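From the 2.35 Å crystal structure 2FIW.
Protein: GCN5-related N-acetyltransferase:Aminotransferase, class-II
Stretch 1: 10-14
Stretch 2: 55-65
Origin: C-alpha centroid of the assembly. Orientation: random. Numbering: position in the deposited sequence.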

# COMPACT_ATOMS: atom_id res chain seq x y z
N LEU A 10 14.02 -4.43 -2.95
CA LEU A 10 13.37 -3.33 -2.26
C LEU A 10 14.43 -2.28 -1.93
O LEU A 10 15.55 -2.62 -1.53
N ARG A 11 14.09 -1.01 -2.12
CA ARG A 11 14.98 0.08 -1.75
C ARG A 11 14.16 1.24 -1.21
O ARG A 11 13.00 1.41 -1.61
N PRO A 12 14.74 2.04 -0.29
CA PRO A 12 14.03 3.21 0.22
C PRO A 12 13.65 4.22 -0.86
O PRO A 12 14.29 4.30 -1.92
N TYR A 13 12.57 4.94 -0.59
CA TYR A 13 12.04 5.95 -1.48
C TYR A 13 12.96 7.18 -1.53
O TYR A 13 13.38 7.71 -0.50
N LEU A 14 13.26 7.62 -2.75
CA LEU A 14 14.12 8.76 -2.97
C LEU A 14 13.31 9.89 -3.61
O LEU A 14 12.32 9.63 -4.31
N PHE A 55 1.69 14.78 -1.61
CA PHE A 55 1.87 13.35 -1.87
C PHE A 55 3.32 12.90 -1.58
O PHE A 55 3.54 11.92 -0.89
N ALA A 56 4.29 13.65 -2.10
CA ALA A 56 5.70 13.39 -1.85
C ALA A 56 6.09 13.56 -0.37
O ALA A 56 6.83 12.76 0.16
N ALA A 57 5.56 14.57 0.31
CA ALA A 57 5.83 14.76 1.75
C ALA A 57 5.36 13.60 2.63
O ALA A 57 6.02 13.24 3.62
N ARG A 58 4.21 13.02 2.28
CA ARG A 58 3.67 11.89 3.05
C ARG A 58 4.62 10.69 2.93
O ARG A 58 4.88 10.01 3.90
N LEU A 59 5.13 10.47 1.73
CA LEU A 59 6.08 9.42 1.43
C LEU A 59 7.44 9.63 2.09
O LEU A 59 7.95 8.72 2.75
N SER A 60 8.01 10.82 1.92
CA SER A 60 9.37 11.11 2.38
C SER A 60 9.47 11.22 3.89
O SER A 60 10.54 11.03 4.46
N GLY A 61 8.34 11.50 4.54
CA GLY A 61 8.30 11.66 5.99
C GLY A 61 7.86 10.38 6.69
O GLY A 61 7.73 10.36 7.92
N GLN A 62 7.62 9.33 5.90
CA GLN A 62 7.33 8.00 6.41
C GLN A 62 8.46 7.03 6.04
O GLN A 62 9.47 7.44 5.45
N LEU A 63 8.32 5.76 6.40
CA LEU A 63 9.29 4.76 5.93
C LEU A 63 8.73 4.06 4.70
O LEU A 63 7.88 3.18 4.81
N THR A 64 9.21 4.48 3.53
CA THR A 64 8.63 4.12 2.24
C THR A 64 9.63 3.32 1.42
O THR A 64 10.74 3.78 1.15
N LEU A 65 9.22 2.13 1.02
CA LEU A 65 10.05 1.22 0.25
C LEU A 65 9.47 1.06 -1.14
O LEU A 65 8.26 1.05 -1.30

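The two stretches meet where the end of strand 10-12 runs antiparallel to strand 63-65, and the contact centres on one aromatic side chain. Leu10 directs its CA-to-CB bond toward the second stretch in an m,t rotamer, yet its nearest approach is Leu10 CD1 to Leu65 CD1, 4.5 Å. Arg11 points away, with chi1 p and chi2 and chi3 t, and its guanidinium nitrogens NH1 and NH2 are hydrogen-bonded elsewhere in the structure. Its contribution here is made by the backbone: Arg11 O accepts a CA-H...O contact from Leu65 CA at 3.5 Å.

Pro12 forms a non-hydrogen-bonded antiparallel bridge with Leu65, whose side chain diverges from that of the proline. Leu65, in an m,t rotamer, nevertheless brings its end back, so that Leu65 CD2 lies 3.9 Å from Pro12 N and 4.5 Å from Pro12 CG. Pro12 CA also approaches Thr64 O at 3.5 Å in a second CA-H...O contact. That same carbonyl accepts the hydrogen bond from Tyr13 N (Tyr13 N to Thr64 O, 2.8 Å), which joins the backbones at the residue whose side chain enters the contact.

Tyr13 points toward the second stretch with chi1 t, reaching from just past the strand to the helix. Tyr13 CB packs against Thr64 CB at 3.6 Å, while Leu59 covers one ring face in a CH-pi contact, with Leu59 CB 4.0 Å from the centroid of the Tyr13 ring. Further along, Tyr13 CE1 lies 4.0 Å from Ser60 CB, and Tyr13 OH reaches within 3.8 Å of Ala56 CB. Thr64, with chi1 m, donates a hydrogen bond from Thr64 OG1 to Leu59 O at 2.7 Å, linking two of the residues that contact the tyrosine. Leu14, m,t, points its CA-to-CB bond away and makes no contact with the second stretch.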

# COMPACT_ATOMS: atom_id res chain seq x y z
CB LEU A 10 12.70 -3.81 -0.97
CG LEU A 10 11.71 -4.98 -0.99
CD1 LEU A 10 11.13 -5.20 0.41
CD2 LEU A 10 10.59 -4.78 -1.98
CB ARG A 11 15.80 0.52 -2.95
CG ARG A 11 14.97 0.90 -4.16
CD ARG A 11 15.82 1.48 -5.25
NE ARG A 11 15.00 2.05 -6.31
CZ ARG A 11 14.46 3.26 -6.30
NH1 ARG A 11 14.61 4.08 -5.26
NH2 ARG A 11 13.74 3.65 -7.35
CB PRO A 12 15.03 3.81 1.22
CG PRO A 12 15.83 2.64 1.66
CD PRO A 12 16.05 1.90 0.38
CB TYR A 13 10.64 6.34 -0.99
CG TYR A 13 10.08 7.61 -1.61
CD1 TYR A 13 10.01 8.79 -0.86
CD2 TYR A 13 9.63 7.62 -2.94
CE1 TYR A 13 9.50 9.95 -1.42
CE2 TYR A 13 9.12 8.79 -3.50
CZ TYR A 13 9.05 9.94 -2.73
OH TYR A 13 8.55 11.08 -3.26
CB LEU A 14 15.29 8.37 -3.86
CG LEU A 14 16.22 7.23 -3.43
CD1 LEU A 14 17.18 6.90 -4.57
CD2 LEU A 14 16.98 7.57 -2.15
CB PHE A 55 1.47 12.99 -3.31
CG PHE A 55 1.43 11.51 -3.58
CD1 PHE A 55 0.35 10.74 -3.14
CD2 PHE A 55 2.47 10.88 -4.26
CE1 PHE A 55 0.31 9.36 -3.37
CE2 PHE A 55 2.44 9.50 -4.50
CZ PHE A 55 1.36 8.74 -4.05
CB ALA A 56 6.56 14.28 -2.76
CB ALA A 57 5.26 16.09 2.26
CB ARG A 58 2.25 11.55 2.54
CG ARG A 58 1.55 10.40 3.24
CD ARG A 58 0.28 10.09 2.47
NE ARG A 58 -0.49 8.97 3.04
CZ ARG A 58 -1.68 8.57 2.58
NH1 ARG A 58 -2.25 9.18 1.54
NH2 ARG A 58 -2.31 7.55 3.16
CB LEU A 59 6.25 9.36 -0.09
CG LEU A 59 5.46 8.26 -0.82
CD1 LEU A 59 4.15 8.09 -0.20
CD2 LEU A 59 5.28 8.57 -2.28
CB SER A 60 9.90 12.39 1.70
OG SER A 60 9.30 13.55 2.26
CB GLN A 62 5.98 7.53 5.87
CG GLN A 62 4.79 8.22 6.56
CD GLN A 62 3.44 8.02 5.85
OE1 GLN A 62 3.29 7.14 4.98
NE2 GLN A 62 2.47 8.85 6.20
CB LEU A 63 9.68 3.77 7.04
CG LEU A 63 10.16 4.28 8.41
CD1 LEU A 63 10.66 3.10 9.23
CD2 LEU A 63 11.27 5.34 8.31
CB THR A 64 8.16 5.39 1.44
OG1 THR A 64 7.32 6.18 2.28
CG2 THR A 64 7.38 5.02 0.18
CB LEU A 65 10.13 -0.15 0.95
CG LEU A 65 10.94 -0.29 2.26
CD1 LEU A 65 10.57 -1.57 3.02
CD2 LEU A 65 12.44 -0.23 1.94